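Local coordinates for protein thiazoline oxidase/subtilisin-like protease (Prochloron didemni, PDB 4H6X) that probably cleaves patellamide precursor peptides as a subtilisin-like protease and closes them into macrocycles by transamidation, at residues 37-51 / 106-120. Numbering follows the deposited sequence.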
loop_
_atom_site.group_PDB
_atom_site.type_symbol
_atom_site.label_atom_id
_atom_site.label_comp_id
_atom_site.label_asym_id
_atom_site.label_seq_id
_atom_site.Cartn_x
_atom_site.Cartn_y
_atom_site.Cartn_z
ATOM N N ILE A 37 -3.906 -7.235 1.173
ATOM C CA ILE A 37 -4.407 -5.876 1.075
ATOM C C ILE A 37 -5.889 -5.852 1.417
ATOM O O ILE A 37 -6.731 -6.411 0.683
ATOM C CB ILE A 37 -4.169 -5.300 -0.344
ATOM C CG1 ILE A 37 -2.661 -5.273 -0.658
ATOM C CG2 ILE A 37 -4.773 -3.909 -0.488
ATOM C CD1 ILE A 37 -2.350 -4.880 -2.104
ATOM N N ILE A 38 -6.187 -5.218 2.544
ATOM C CA ILE A 38 -7.550 -5.026 3.003
ATOM C C ILE A 38 -8.024 -3.673 2.490
ATOM O O ILE A 38 -7.663 -2.606 3.027
ATOM C CB ILE A 38 -7.656 -5.163 4.546
ATOM C CG1 ILE A 38 -7.169 -6.562 4.977
ATOM C CG2 ILE A 38 -9.077 -4.851 5.021
ATOM C CD1 ILE A 38 -7.088 -6.774 6.490
ATOM N N ASP A 39 -8.830 -3.712 1.426
ATOM C CA ASP A 39 -9.225 -2.488 0.725
ATOM C C ASP A 39 -10.425 -2.860 -0.146
ATOM O O ASP A 39 -11.107 -3.848 0.145
ATOM C CB ASP A 39 -8.040 -1.981 -0.127
ATOM C CG ASP A 39 -8.158 -0.500 -0.519
ATOM O OD1 ASP A 39 -9.285 0.043 -0.630
ATOM O OD2 ASP A 39 -7.100 0.116 -0.770
ATOM N N GLY A 40 -10.680 -2.095 -1.202
ATOM C CA GLY A 40 -11.753 -2.431 -2.160
ATOM C C GLY A 40 -11.363 -3.527 -3.138
ATOM O O GLY A 40 -10.382 -4.260 -2.934
ATOM N N ASP A 41 -12.137 -3.627 -4.214
ATOM C CA ASP A 41 -11.982 -4.659 -5.218
ATOM C C ASP A 41 -11.259 -4.075 -6.444
ATOM O O ASP A 41 -11.844 -3.291 -7.189
ATOM C CB ASP A 41 -13.369 -5.202 -5.609
ATOM C CG ASP A 41 -13.297 -6.429 -6.492
ATOM O OD1 ASP A 41 -12.195 -6.922 -6.764
ATOM O OD2 ASP A 41 -14.363 -6.916 -6.920
ATOM N N PRO A 42 -9.990 -4.468 -6.656
ATOM C CA PRO A 42 -9.178 -3.939 -7.744
ATOM C C PRO A 42 -9.494 -4.614 -9.078
ATOM O O PRO A 42 -10.100 -5.693 -9.119
ATOM C CB PRO A 42 -7.757 -4.306 -7.311
ATOM C CG PRO A 42 -7.941 -5.602 -6.625
ATOM C CD PRO A 42 -9.251 -5.475 -5.877
ATOM N N ASP A 43 -9.053 -3.979 -10.156
ATOM C CA ASP A 43 -9.396 -4.414 -11.511
ATOM C C ASP A 43 -8.225 -5.208 -12.076
ATOM O O ASP A 43 -7.237 -4.639 -12.516
ATOM C CB ASP A 43 -9.728 -3.180 -12.365
ATOM C CG ASP A 43 -10.076 -3.518 -13.823
ATOM O OD1 ASP A 43 -10.083 -4.707 -14.213
ATOM O OD2 ASP A 43 -10.335 -2.559 -14.581
ATOM N N TYR A 44 -8.345 -6.531 -12.051
ATOM C CA TYR A 44 -7.276 -7.428 -12.506
ATOM C C TYR A 44 -7.134 -7.557 -14.025
ATOM O O TYR A 44 -6.290 -8.320 -14.489
ATOM C CB TYR A 44 -7.478 -8.831 -11.921
ATOM C CG TYR A 44 -6.994 -9.021 -10.508
ATOM C CD1 TYR A 44 -6.550 -7.936 -9.736
ATOM C CD2 TYR A 44 -7.009 -10.282 -9.923
ATOM C CE1 TYR A 44 -6.111 -8.119 -8.431
ATOM C CE2 TYR A 44 -6.569 -10.464 -8.624
ATOM C CZ TYR A 44 -6.129 -9.383 -7.883
ATOM O OH TYR A 44 -5.708 -9.573 -6.576
ATOM N N THR A 45 -7.952 -6.840 -14.793
ATOM C CA THR A 45 -7.766 -6.790 -16.255
ATOM C C THR A 45 -6.702 -5.770 -16.678
ATOM O O THR A 45 -6.291 -5.762 -17.830
ATOM C CB THR A 45 -9.075 -6.495 -17.034
ATOM O OG1 THR A 45 -9.537 -5.166 -16.743
ATOM C CG2 THR A 45 -10.159 -7.504 -16.703
ATOM N N LEU A 46 -6.250 -4.918 -15.758
ATOM C CA LEU A 46 -5.232 -3.914 -16.105
ATOM C C LEU A 46 -3.876 -4.558 -16.344
ATOM O O LEU A 46 -3.470 -5.456 -15.597
ATOM C CB LEU A 46 -5.135 -2.826 -15.040
ATOM C CG LEU A 46 -6.468 -2.187 -14.644
ATOM C CD1 LEU A 46 -6.271 -1.108 -13.590
ATOM C CD2 LEU A 46 -7.197 -1.624 -15.859
ATOM N N SER A 47 -3.175 -4.099 -17.383
ATOM C CA SER A 47 -1.921 -4.730 -17.805
ATOM C C SER A 47 -0.832 -4.666 -16.738
ATOM O O SER A 47 0.032 -5.535 -16.694
ATOM C CB SER A 47 -1.405 -4.148 -19.132
ATOM O OG SER A 47 -1.184 -2.745 -19.046
ATOM N N CYS A 48 -0.887 -3.662 -15.865
ATOM C CA CYS A 48 0.074 -3.574 -14.762
ATOM C C CYS A 48 0.057 -4.801 -13.848
ATOM O O CYS A 48 1.026 -5.049 -13.139
ATOM C CB CYS A 48 -0.116 -2.284 -13.965
ATOM S SG CYS A 48 -1.668 -2.183 -13.047
ATOM N N PHE A 49 -1.037 -5.559 -13.870
ATOM C CA PHE A 49 -1.143 -6.794 -13.106
ATOM C C PHE A 49 -0.822 -8.040 -13.929
ATOM O O PHE A 49 -0.755 -9.145 -13.391
ATOM C CB PHE A 49 -2.517 -6.911 -12.442
ATOM C CG PHE A 49 -2.826 -5.774 -11.510
ATOM C CD1 PHE A 49 -4.024 -5.072 -11.612
ATOM C CD2 PHE A 49 -1.903 -5.389 -10.534
ATOM C CE1 PHE A 49 -4.301 -4.014 -10.758
ATOM C CE2 PHE A 49 -2.174 -4.329 -9.677
ATOM C CZ PHE A 49 -3.373 -3.639 -9.790
ATOM N N GLU A 50 -0.592 -7.848 -15.230
ATOM C CA GLU A 50 -0.195 -8.942 -16.123
ATOM C C GLU A 50 1.151 -9.557 -15.711
ATOM O O GLU A 50 2.207 -8.949 -15.865
ATOM C CB GLU A 50 -0.148 -8.440 -17.577
ATOM C CG GLU A 50 0.452 -9.426 -18.560
ATOM C CD GLU A 50 -0.408 -10.650 -18.719
ATOM O OE1 GLU A 50 -1.440 -10.555 -19.414
ATOM O OE2 GLU A 50 -0.047 -11.700 -18.144
ATOM N N GLY A 51 1.102 -10.773 -15.191
ATOM C CA GLY A 51 2.296 -11.422 -14.670
ATOM C C GLY A 51 2.533 -11.193 -13.175
ATOM O O GLY A 51 3.451 -11.768 -12.616
ATOM N N LEU A 106 -13.700 3.243 -2.922
ATOM C CA LEU A 106 -12.951 2.112 -2.337
ATOM C C LEU A 106 -12.289 1.231 -3.384
ATOM O O LEU A 106 -11.130 0.819 -3.219
ATOM C CB LEU A 106 -13.862 1.255 -1.447
ATOM C CG LEU A 106 -13.146 0.538 -0.297
ATOM C CD1 LEU A 106 -12.691 1.541 0.752
ATOM C CD2 LEU A 106 -14.041 -0.526 0.330
ATOM N N ASN A 107 -13.014 0.921 -4.460
ATOM C CA ASN A 107 -12.457 0.041 -5.490
ATOM C C ASN A 107 -11.383 0.747 -6.294
ATOM O O ASN A 107 -10.369 0.142 -6.669
ATOM C CB ASN A 107 -13.548 -0.488 -6.416
ATOM C CG ASN A 107 -14.558 -1.344 -5.685
ATOM O OD1 ASN A 107 -14.284 -1.860 -4.597
ATOM N ND2 ASN A 107 -15.741 -1.506 -6.281
ATOM N N ASP A 108 -11.608 2.038 -6.539
ATOM C CA ASP A 108 -10.630 2.864 -7.233
ATOM C C ASP A 108 -9.329 2.906 -6.409
ATOM O O ASP A 108 -8.232 2.754 -6.945
ATOM C CB ASP A 108 -11.189 4.278 -7.421
ATOM C CG ASP A 108 -10.195 5.219 -8.056
ATOM O OD1 ASP A 108 -10.104 5.211 -9.295
ATOM O OD2 ASP A 108 -9.517 5.967 -7.318
ATOM N N HIS A 109 -9.487 3.105 -5.103
ATOM C CA HIS A 109 -8.367 3.172 -4.162
ATOM C C HIS A 109 -7.574 1.851 -4.158
ATOM O O HIS A 109 -6.339 1.842 -4.197
ATOM C CB HIS A 109 -8.928 3.507 -2.779
ATOM C CG HIS A 109 -7.887 3.793 -1.754
ATOM N ND1 HIS A 109 -7.304 2.804 -0.990
ATOM C CD2 HIS A 109 -7.340 4.961 -1.344
ATOM C CE1 HIS A 109 -6.426 3.349 -0.168
ATOM N NE2 HIS A 109 -6.427 4.656 -0.368
ATOM N N ALA A 110 -8.300 0.735 -4.151
ATOM C CA ALA A 110 -7.717 -0.589 -4.250
ATOM C C ALA A 110 -6.878 -0.765 -5.515
ATOM O O ALA A 110 -5.807 -1.353 -5.452
ATOM C CB ALA A 110 -8.805 -1.657 -4.194
ATOM N N CYS A 111 -7.364 -0.271 -6.658
ATOM C CA CYS A 111 -6.583 -0.403 -7.905
ATOM C C CYS A 111 -5.270 0.333 -7.786
ATOM O O CYS A 111 -4.233 -0.168 -8.208
ATOM C CB CYS A 111 -7.315 0.155 -9.125
ATOM S SG CYS A 111 -8.739 -0.802 -9.670
ATOM N N HIS A 112 -5.350 1.544 -7.250
ATOM C CA HIS A 112 -4.206 2.417 -7.118
ATOM C C HIS A 112 -3.184 1.806 -6.153
ATOM O O HIS A 112 -2.018 1.627 -6.506
ATOM C CB HIS A 112 -4.649 3.791 -6.610
ATOM C CG HIS A 112 -3.718 4.896 -6.986
ATOM N ND1 HIS A 112 -2.588 5.195 -6.258
ATOM C CD2 HIS A 112 -3.741 5.770 -8.026
ATOM C CE1 HIS A 112 -1.959 6.212 -6.824
ATOM N NE2 HIS A 112 -2.639 6.581 -7.896
ATOM N N VAL A 113 -3.639 1.513 -4.937
ATOM C CA VAL A 113 -2.786 0.938 -3.882
ATOM C C VAL A 113 -2.124 -0.353 -4.360
ATOM O O VAL A 113 -0.931 -0.506 -4.223
ATOM C CB VAL A 113 -3.602 0.720 -2.580
ATOM C CG1 VAL A 113 -2.940 -0.290 -1.647
ATOM C CG2 VAL A 113 -3.782 2.050 -1.878
ATOM N N THR A 114 -2.896 -1.251 -4.965
ATOM C CA THR A 114 -2.364 -2.544 -5.393
ATOM C C THR A 114 -1.302 -2.378 -6.488
ATOM O O THR A 114 -0.255 -3.032 -6.446
ATOM C CB THR A 114 -3.494 -3.496 -5.835
ATOM O OG1 THR A 114 -4.451 -3.619 -4.767
ATOM C CG2 THR A 114 -2.952 -4.863 -6.177
ATOM N N SER A 115 -1.570 -1.495 -7.450
ATOM C CA SER A 115 -0.600 -1.205 -8.516
ATOM C C SER A 115 0.692 -0.578 -7.967
ATOM O O SER A 115 1.792 -0.869 -8.457
ATOM C CB SER A 115 -1.234 -0.317 -9.606
ATOM O OG SER A 115 -1.433 1.023 -9.146
ATOM N N THR A 116 0.561 0.265 -6.944
ATOM C CA THR A 116 1.737 0.883 -6.290
ATOM C C THR A 116 2.658 -0.168 -5.667
ATOM O O THR A 116 3.888 -0.024 -5.650
ATOM C CB THR A 116 1.297 1.914 -5.225
ATOM O OG1 THR A 116 0.670 3.017 -5.894
ATOM C CG2 THR A 116 2.490 2.443 -4.412
ATOM N N ILE A 117 2.048 -1.220 -5.143
ATOM C CA ILE A 117 2.783 -2.269 -4.482
ATOM C C ILE A 117 3.339 -3.259 -5.501
ATOM O O ILE A 117 4.506 -3.664 -5.411
ATOM C CB ILE A 117 1.911 -2.970 -3.404
ATOM C CG1 ILE A 117 1.618 -1.979 -2.256
ATOM C CG2 ILE A 117 2.607 -4.220 -2.893
ATOM C CD1 ILE A 117 0.521 -2.406 -1.290
ATOM N N VAL A 118 2.515 -3.653 -6.464
ATOM C CA VAL A 118 2.860 -4.830 -7.264
ATOM C C VAL A 118 2.806 -4.668 -8.787
ATOM O O VAL A 118 3.055 -5.628 -9.523
ATOM C CB VAL A 118 2.049 -6.066 -6.813
ATOM C CG1 VAL A 118 0.666 -6.098 -7.466
ATOM C CG2 VAL A 118 2.814 -7.351 -7.085
ATOM N N GLY A 119 2.489 -3.474 -9.264
ATOM C CA GLY A 119 2.445 -3.256 -10.712
ATOM C C GLY A 119 3.739 -3.699 -11.385
ATOM O O GLY A 119 4.836 -3.439 -10.879
ATOM N N GLN A 120 3.607 -4.368 -12.525
ATOM C CA GLN A 120 4.758 -4.941 -13.231
ATOM C C GLN A 120 5.632 -3.893 -13.921
ATOM O O GLN A 120 5.134 -2.862 -14.393
ATOM C CB GLN A 120 4.298 -6.026 -14.205
ATOM C CG GLN A 120 3.561 -7.167 -13.516
ATOM C CD GLN A 120 4.422 -7.883 -12.489
ATOM O OE1 GLN A 120 4.353 -7.597 -11.283
ATOM N NE2 GLN A 120 5.241 -8.814 -12.957
#
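The Phe49 ring turns its edge to helix 106-118: Ser115 N and Cys111 O lie near its plane, and Val118 CG1 touches CE2 there, while Thr114 CG2 comes in obliquely, 3.6 Å from CE2. One face of the ring carries Cys48 SG, 3.8 Å above its centre. The His109 ring likewise meets Asp39 edge-on. ND1 donates to the syn lone pair of Asp39 OD2 at 2.7 Å, the acceptor almost in the ring plane, with only a weak second bond to OD1; carboxylate and ring planes stand 49° apart. Asp39 CG lies anti to the backbone N (chi1 -161°), which swings the carboxylate to the helix, and Gly40 N grips OD1 at 2.6 Å. With an alanine here in place of the aspartate, His109 ND1 would probably lose its acceptor and the imidazole one of the two bonds that fix its rotation. Next to this site Gly40 is pressed so close to the helix that a CB would clash with Leu106 O, and Asn107 OD1 takes an almost straight bond from Asp41 N (2.8 Å, 175°), the donor above its carbonyl plane. Further back along the strand, Ile37 CD1 meets Ile117 CD1 tip to tip at 3.9 Å. At the far end Gln120 N donates to Cys48 O at 2.7 Å, tying the chain just past the helix to the 3-10 turn at 47-49. Across the imidazole from ND1, His109 NE2 is hydrogen-bonded to Ser274 OG, so Asp39, His109 and Ser274 have the charge-relay geometry of the Asp-His-Ser catalytic triad of subtilisin-like proteases, consistent with this enzyme's active site.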